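Local coordinates for protein tail component (Lactobacillus phage J-1, PDB 5LY8) that probably binds host cell-wall saccharides through this second carbohydrate-binding module of the evolved distal tail protein, helping the phage recognise Lactobacillus casei, at residues K13-Y18 with P83-G88; G52-G55 with I60-P63. All blocks are in the same frame, centred on the assembly; numbering follows the deposited sequence. Where two conformers were deposited one is given.

Interaction 1. Residues K13-Y18 with P83-G88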
ATOM      1  N   LYS A  13      20.010  -0.334 -15.269  1.00 33.01           N
ATOM      2  CA  LYS A  13      18.720   0.096 -15.790  1.00 30.66           C
ATOM      3  C   LYS A  13      17.539  -0.217 -14.824  1.00 28.99           C
ATOM      4  O   LYS A  13      17.752  -0.891 -13.845  1.00 29.51           O
ATOM      5  CB  LYS A  13      18.510  -0.523 -17.145  1.00 35.12           C
ATOM      6  CG  LYS A  13      18.340  -2.017 -17.183  1.00 57.66           C
ATOM      7  CD  LYS A  13      18.095  -2.453 -18.619  1.00 72.42           C
ATOM      8  CE  LYS A  13      18.089  -3.957 -18.781  1.00 86.79           C
ATOM      9  NZ  LYS A  13      19.451  -4.519 -18.681  1.00 97.47           N
ATOM     10  N   SER A  14      16.326   0.262 -15.119  1.00 21.54           N
ATOM     11  CA  SER A  14      15.147  -0.138 -14.352  0.50 20.02           C
ATOM     12  C   SER A  14      14.451  -1.280 -15.081  1.00 23.04           C
ATOM     13  O   SER A  14      14.530  -1.369 -16.317  1.00 23.48           O
ATOM     14  CB  SER A  14      14.207   1.041 -14.117  0.50 23.68           C
ATOM     15  OG  SER A  14      13.615   1.531 -15.308  0.50 35.40           O
ATOM     16  N   GLU A  15      13.833  -2.202 -14.318  1.00 17.95           N
ATOM     17  CA  GLU A  15      13.161  -3.357 -14.893  1.00 16.56           C
ATOM     18  C   GLU A  15      11.763  -3.446 -14.300  1.00 17.44           C
ATOM     19  O   GLU A  15      11.617  -3.792 -13.121  1.00 16.33           O
ATOM     20  CB  GLU A  15      13.940  -4.661 -14.652  1.00 17.30           C
ATOM     21  CG  GLU A  15      15.353  -4.600 -15.171  1.00 19.83           C
ATOM     22  CD  GLU A  15      16.227  -5.797 -14.893  1.00 24.38           C
ATOM     23  OE1 GLU A  15      15.881  -6.621 -14.006  1.00 19.74           O
ATOM     24  OE2 GLU A  15      17.308  -5.864 -15.516  1.00 22.33           O
ATOM     25  N   ARG A  16      10.741  -3.147 -15.098  1.00 16.25           N
ATOM     26  CA  ARG A  16       9.377  -3.223 -14.640  1.00 16.19           C
ATOM     27  C   ARG A  16       8.917  -4.661 -14.547  1.00 19.65           C
ATOM     28  O   ARG A  16       9.128  -5.435 -15.487  1.00 23.51           O
ATOM     29  CB  ARG A  16       8.450  -2.390 -15.532  1.00 18.93           C
ATOM     30  CG  ARG A  16       7.183  -2.029 -14.765  1.00 23.19           C
ATOM     31  CD  ARG A  16       6.423  -0.934 -15.428  1.00 28.54           C
ATOM     32  NE  ARG A  16       6.880   0.385 -15.001  1.00 24.66           N
ATOM     33  CZ  ARG A  16       6.200   1.490 -15.260  1.00 25.97           C
ATOM     34  NH1 ARG A  16       5.058   1.429 -15.926  1.00 28.95           N
ATOM     35  NH2 ARG A  16       6.644   2.665 -14.836  1.00 22.41           N
ATOM     36  N   VAL A  17       8.376  -5.050 -13.393  1.00 14.72           N
ATOM     37  CA  VAL A  17       7.896  -6.401 -13.149  1.00 14.62           C
ATOM     38  C   VAL A  17       6.463  -6.520 -13.643  1.00 16.06           C
ATOM     39  O   VAL A  17       6.118  -7.542 -14.250  1.00 16.53           O
ATOM     40  CB  VAL A  17       8.046  -6.733 -11.648  1.00 16.34           C
ATOM     41  CG1 VAL A  17       7.250  -7.968 -11.236  1.00 16.23           C
ATOM     42  CG2 VAL A  17       9.517  -6.906 -11.295  1.00 16.11           C
ATOM     43  N   TYR A  18       5.620  -5.509 -13.371  1.00 13.53           N
ATOM     44  CA  TYR A  18       4.235  -5.558 -13.823  1.00 14.10           C
ATOM     45  C   TYR A  18       3.765  -4.134 -13.850  1.00 14.13           C
ATOM     46  O   TYR A  18       4.360  -3.268 -13.205  1.00 13.93           O
ATOM     47  CB  TYR A  18       3.328  -6.410 -12.880  1.00 14.88           C
ATOM     48  CG  TYR A  18       2.960  -5.684 -11.601  1.00 12.82           C
ATOM     49  CD1 TYR A  18       3.795  -5.727 -10.488  1.00 13.23           C
ATOM     50  CD2 TYR A  18       1.821  -4.886 -11.532  1.00 13.21           C
ATOM     51  CE1 TYR A  18       3.510  -4.989  -9.341  1.00 13.07           C
ATOM     52  CE2 TYR A  18       1.530  -4.146 -10.389  1.00 12.40           C
ATOM     53  CZ  TYR A  18       2.393  -4.174  -9.316  1.00 12.14           C
ATOM     54  OH  TYR A  18       2.138  -3.423  -8.199  1.00 13.47           O
ATOM     55  N   PRO A  83       9.432 -11.680  -9.195  1.00 14.99           N
ATOM     56  CA  PRO A  83      10.629 -12.511  -9.371  1.00 16.53           C
ATOM     57  C   PRO A  83      11.894 -11.670  -9.162  1.00 15.29           C
ATOM     58  O   PRO A  83      11.849 -10.443  -9.074  1.00 14.80           O
ATOM     59  CB  PRO A  83      10.495 -12.999 -10.819  1.00 19.33           C
ATOM     60  CG  PRO A  83       9.713 -11.955 -11.517  1.00 23.13           C
ATOM     61  CD  PRO A  83       8.915 -11.176 -10.479  1.00 16.82           C
ATOM     62  N   LYS A  84      13.032 -12.345  -9.076  1.00 15.45           N
ATOM     63  CA  LYS A  84      14.344 -11.696  -8.969  1.00 16.15           C
ATOM     64  C   LYS A  84      14.589 -10.809 -10.196  1.00 16.98           C
ATOM     65  O   LYS A  84      14.019 -11.036 -11.271  1.00 17.23           O
ATOM     66  CB  LYS A  84      15.450 -12.755  -8.903  1.00 17.66           C
ATOM     67  CG  LYS A  84      15.478 -13.432  -7.540  1.00 16.59           C
ATOM     68  CD  LYS A  84      16.487 -14.580  -7.537  1.00 17.89           C
ATOM     69  CE  LYS A  84      16.634 -15.094  -6.134  1.00 17.56           C
ATOM     70  NZ  LYS A  84      17.534 -16.277  -6.069  1.00 18.73           N
ATOM     71  N   ASN A  85      15.429  -9.792 -10.034  1.00 15.11           N
ATOM     72  CA  ASN A  85      15.788  -8.959 -11.179  1.00 15.72           C
ATOM     73  C   ASN A  85      16.701  -9.779 -12.152  1.00 17.36           C
ATOM     74  O   ASN A  85      17.094 -10.912 -11.851  1.00 17.71           O
ATOM     75  CB  ASN A  85      16.410  -7.638 -10.701  1.00 15.86           C
ATOM     76  CG  ASN A  85      17.780  -7.725 -10.087  1.00 15.86           C
ATOM     77  OD1 ASN A  85      18.513  -8.707 -10.262  1.00 16.49           O
ATOM     78  ND2 ASN A  85      18.157  -6.686  -9.344  1.00 16.86           N
ATOM     79  N   SER A  86      17.027  -9.222 -13.318  1.00 17.80           N
ATOM     80  CA  SER A  86      17.824  -9.929 -14.315  1.00 18.00           C
ATOM     81  C   SER A  86      19.245 -10.241 -13.856  1.00 21.68           C
ATOM     82  O   SER A  86      19.921 -11.077 -14.478  1.00 21.34           O
ATOM     83  CB  SER A  86      17.850  -9.146 -15.619  1.00 21.94           C
ATOM     84  OG  SER A  86      18.730  -8.041 -15.485  1.00 21.99           O
ATOM     85  N   ASN A  87      19.713  -9.580 -12.773  1.00 19.33           N
ATOM     86  CA  ASN A  87      21.018  -9.861 -12.183  1.00 18.74           C
ATOM     87  C   ASN A  87      20.919 -10.933 -11.077  1.00 20.93           C
ATOM     88  O   ASN A  87      21.898 -11.186 -10.370  1.00 22.57           O
ATOM     89  CB  ASN A  87      21.643  -8.572 -11.665  1.00 23.00           C
ATOM     90  CG  ASN A  87      23.120  -8.692 -11.402  1.00 46.53           C
ATOM     91  OD1 ASN A  87      23.884  -9.277 -12.175  1.00 33.85           O
ATOM     92  ND2 ASN A  87      23.540  -8.183 -10.265  1.00 38.28           N
ATOM     93  N   GLY A  88      19.726 -11.525 -10.925  1.00 18.42           N
ATOM     94  CA  GLY A  88      19.502 -12.600  -9.964  1.00 18.13           C
ATOM     95  C   GLY A  88      19.349 -12.162  -8.530  1.00 17.43           C
ATOM     96  O   GLY A  88      19.578 -12.963  -7.621  1.00 19.25           O
TER
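The carboxylate of E15 meets S86 with both oxygens, one gripping the backbone and the other the side chain. S86 N gives a nearly straight hydrogen bond to E15 OE1 (2.9 Å, 171° at the hydrogen), and S86 OG gives a short one of 2.6 Å to E15 OE2. Each oxygen uses its syn lone pair, so the two donors of a single serine fit the fork of the carboxylate and fix its rotation. Glutamate suits the place because its chain, extended beyond CG, spans the gap from strand to loop. Serine suits the other side: with chi1 at 76°, its hydroxyl lies between the backbone N and the carbonyl carbon and reaches the second oxygen. N85 CB lies 3.5 Å from E15 OE1, while the N85 amide plane stands 81° from that of the carboxylate.

E15 belongs to strand 11-20, an outermost strand of the six-stranded antiparallel sheet in this concanavalin-clan module; its partner is the loop between strands 73-81 and 94-103. N85 opens a type I turn closed by G88, whose positive phi favours glycine. N85 OD1 bonds to S89 N and only weakly to N87 N, bracing the turn that presents S86. Further along the strand, V17 CG1 reaches P83 CD at the edge of the pyrrolidine ring (3.7 Å). V17 also packs on F231, and P83 O accepts a hydrogen bond from W233 NE1 of strand 223-238.

Interaction 2. Residues G52-G55 with I60-P63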
ATOM      1  N   GLY A  52     -14.603  -9.442  -1.373  1.00 13.59           N
ATOM      2  CA  GLY A  52     -15.319  -8.538  -2.247  1.00 13.78           C
ATOM      3  C   GLY A  52     -14.575  -8.190  -3.517  1.00 14.51           C
ATOM      4  O   GLY A  52     -13.403  -8.509  -3.689  1.00 14.99           O
ATOM      5  N   PRO A  53     -15.272  -7.513  -4.435  1.00 14.54           N
ATOM      6  CA  PRO A  53     -14.697  -7.224  -5.749  1.00 14.79           C
ATOM      7  C   PRO A  53     -14.126  -5.815  -5.888  1.00 14.74           C
ATOM      8  O   PRO A  53     -14.357  -4.931  -5.064  1.00 13.16           O
ATOM      9  CB  PRO A  53     -15.929  -7.355  -6.661  1.00 16.53           C
ATOM     10  CG  PRO A  53     -17.015  -6.803  -5.838  1.00 17.85           C
ATOM     11  CD  PRO A  53     -16.710  -7.172  -4.390  1.00 15.72           C
ATOM     12  N   PHE A  54     -13.450  -5.604  -7.010  1.00 14.34           N
ATOM     13  CA  PHE A  54     -13.114  -4.293  -7.533  1.00 13.41           C
ATOM     14  C   PHE A  54     -13.966  -4.111  -8.769  1.00 15.64           C
ATOM     15  O   PHE A  54     -14.049  -5.041  -9.582  1.00 16.79           O
ATOM     16  CB  PHE A  54     -11.662  -4.217  -8.003  1.00 14.00           C
ATOM     17  CG  PHE A  54     -10.636  -4.298  -6.906  1.00 13.42           C
ATOM     18  CD1 PHE A  54     -10.162  -3.143  -6.292  1.00 14.34           C
ATOM     19  CD2 PHE A  54     -10.114  -5.525  -6.513  1.00 13.68           C
ATOM     20  CE1 PHE A  54      -9.215  -3.225  -5.265  1.00 13.80           C
ATOM     21  CE2 PHE A  54      -9.166  -5.610  -5.500  1.00 13.65           C
ATOM     22  CZ  PHE A  54      -8.710  -4.459  -4.891  1.00 12.90           C
ATOM     23  N   GLY A  55     -14.525  -2.929  -8.941  1.00 13.81           N
ATOM     24  CA  GLY A  55     -15.182  -2.595 -10.202  1.00 14.72           C
ATOM     25  C   GLY A  55     -14.229  -1.752 -11.037  1.00 15.39           C
ATOM     26  O   GLY A  55     -13.501  -0.928 -10.475  1.00 16.25           O
ATOM     27  N   ILE A  60      -9.714   2.948 -13.940  1.00 12.10           N
ATOM     28  CA  ILE A  60      -9.681   3.088 -12.493  1.00 11.43           C
ATOM     29  C   ILE A  60     -10.349   1.891 -11.816  1.00 12.56           C
ATOM     30  O   ILE A  60     -11.402   1.422 -12.263  1.00 12.51           O
ATOM     31  CB  ILE A  60     -10.400   4.397 -12.103  1.00 13.08           C
ATOM     32  CG1 ILE A  60      -9.710   5.639 -12.720  1.00 13.34           C
ATOM     33  CG2 ILE A  60     -10.499   4.508 -10.558  1.00 12.84           C
ATOM     34  CD1 ILE A  60     -10.632   6.958 -12.698  1.00 16.67           C
ATOM     35  N   ALA A  61      -9.718   1.395 -10.746  1.00 11.73           N
ATOM     36  CA  ALA A  61     -10.278   0.338  -9.914  1.00 11.55           C
ATOM     37  C   ALA A  61     -10.995   0.957  -8.721  1.00 13.06           C
ATOM     38  O   ALA A  61     -10.413   1.792  -7.993  1.00 13.04           O
ATOM     39  CB  ALA A  61      -9.192  -0.612  -9.449  1.00 12.99           C
ATOM     40  N   TYR A  62     -12.245   0.516  -8.484  1.00 11.77           N
ATOM     41  CA  TYR A  62     -13.083   1.000  -7.399  1.00 11.76           C
ATOM     42  C   TYR A  62     -13.325  -0.156  -6.441  1.00 13.56           C
ATOM     43  O   TYR A  62     -14.099  -1.058  -6.746  1.00 13.60           O
ATOM     44  CB  TYR A  62     -14.413   1.517  -7.968  1.00 13.25           C
ATOM     45  CG  TYR A  62     -14.259   2.760  -8.813  1.00 12.94           C
ATOM     46  CD1 TYR A  62     -14.190   4.023  -8.227  1.00 12.74           C
ATOM     47  CD2 TYR A  62     -14.129   2.674 -10.191  1.00 13.01           C
ATOM     48  CE1 TYR A  62     -14.031   5.171  -9.000  1.00 12.71           C
ATOM     49  CE2 TYR A  62     -13.982   3.810 -10.972  1.00 13.08           C
ATOM     50  CZ  TYR A  62     -13.926   5.051 -10.378  1.00 14.28           C
ATOM     51  OH  TYR A  62     -13.741   6.139 -11.197  1.00 14.58           O
ATOM     52  N   PRO A  63     -12.611  -0.201  -5.307  1.00 12.67           N
ATOM     53  CA  PRO A  63     -12.852  -1.303  -4.373  1.00 13.52           C
ATOM     54  C   PRO A  63     -14.268  -1.227  -3.797  1.00 15.33           C
ATOM     55  O   PRO A  63     -14.780  -0.133  -3.542  1.00 16.17           O
ATOM     56  CB  PRO A  63     -11.792  -1.113  -3.290  1.00 14.87           C
ATOM     57  CG  PRO A  63     -11.264   0.235  -3.449  1.00 17.20           C
ATOM     58  CD  PRO A  63     -11.608   0.760  -4.820  1.00 14.21           C
TER
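G55 and Y62 form a hydrogen-bonded pair of an antiparallel beta hairpin made by strands 54-57 and 60-63. G55 N bonds to Y62 O at 2.9 Å, and Y62 N returns a bond of 2.8 Å to G55 O. The second is nearly collinear with the carbonyl (161° at the oxygen), whereas in the first the donor is tilted 32° from the plane of the Y62 carbonyl. A CA-H...O contact joins F54 CA to Y62 O, and a similar one joins A61 CA to G55 O.

The neighbouring pair, F54 with P63, is non-hydrogen-bonded, a position where proline's missing N-H costs no cross-strand bond. Both side chains lie on the same face of the hairpin. With chi1 at -68°, F54 CG sits beside its own backbone N, and the ring crosses the proline obliquely: CE1 of F54 approaches P63 CB at 3.9 Å, while CD1 of F54 lies 4.2 Å from A61 CB. A large flat side chain and two compact ones thus form an apolar patch; F54 also touches P76 and M78 of strand 73-81, and P63 touches P76.

Strand 223-238 lies against 60-63, by a backbone hydrogen bond between A61 and W226 and by I224 touching P63. I60 also touches Q227, which with D21 and G59 belongs to a magnesium site. I60 CG2 sits over one face of the Y62 ring, 3.4 Å from its plane and displaced toward the ring's outer atoms.

In the fold
Interaction 1 is a surface contact between an outer strand and a loop, whereas interaction 2 is partly buried and pairs two adjacent strands of a hairpin. Their centres lie 28 Å apart and the two do not touch, yet strand 223-238 touches residues of both, through F231 and W233 at one and I224 to Q227 at the other. Residues 52-55 and 60-63 also fall in the chain between 13-18 and 83-88. The chemistry follows the setting: in interaction 1 a carboxylate joins the loop to the strand, with one small apolar contact beside it, while backbone bonds and apolar packing serve interaction 2. Only interaction 2 comes near an annotated magnesium site.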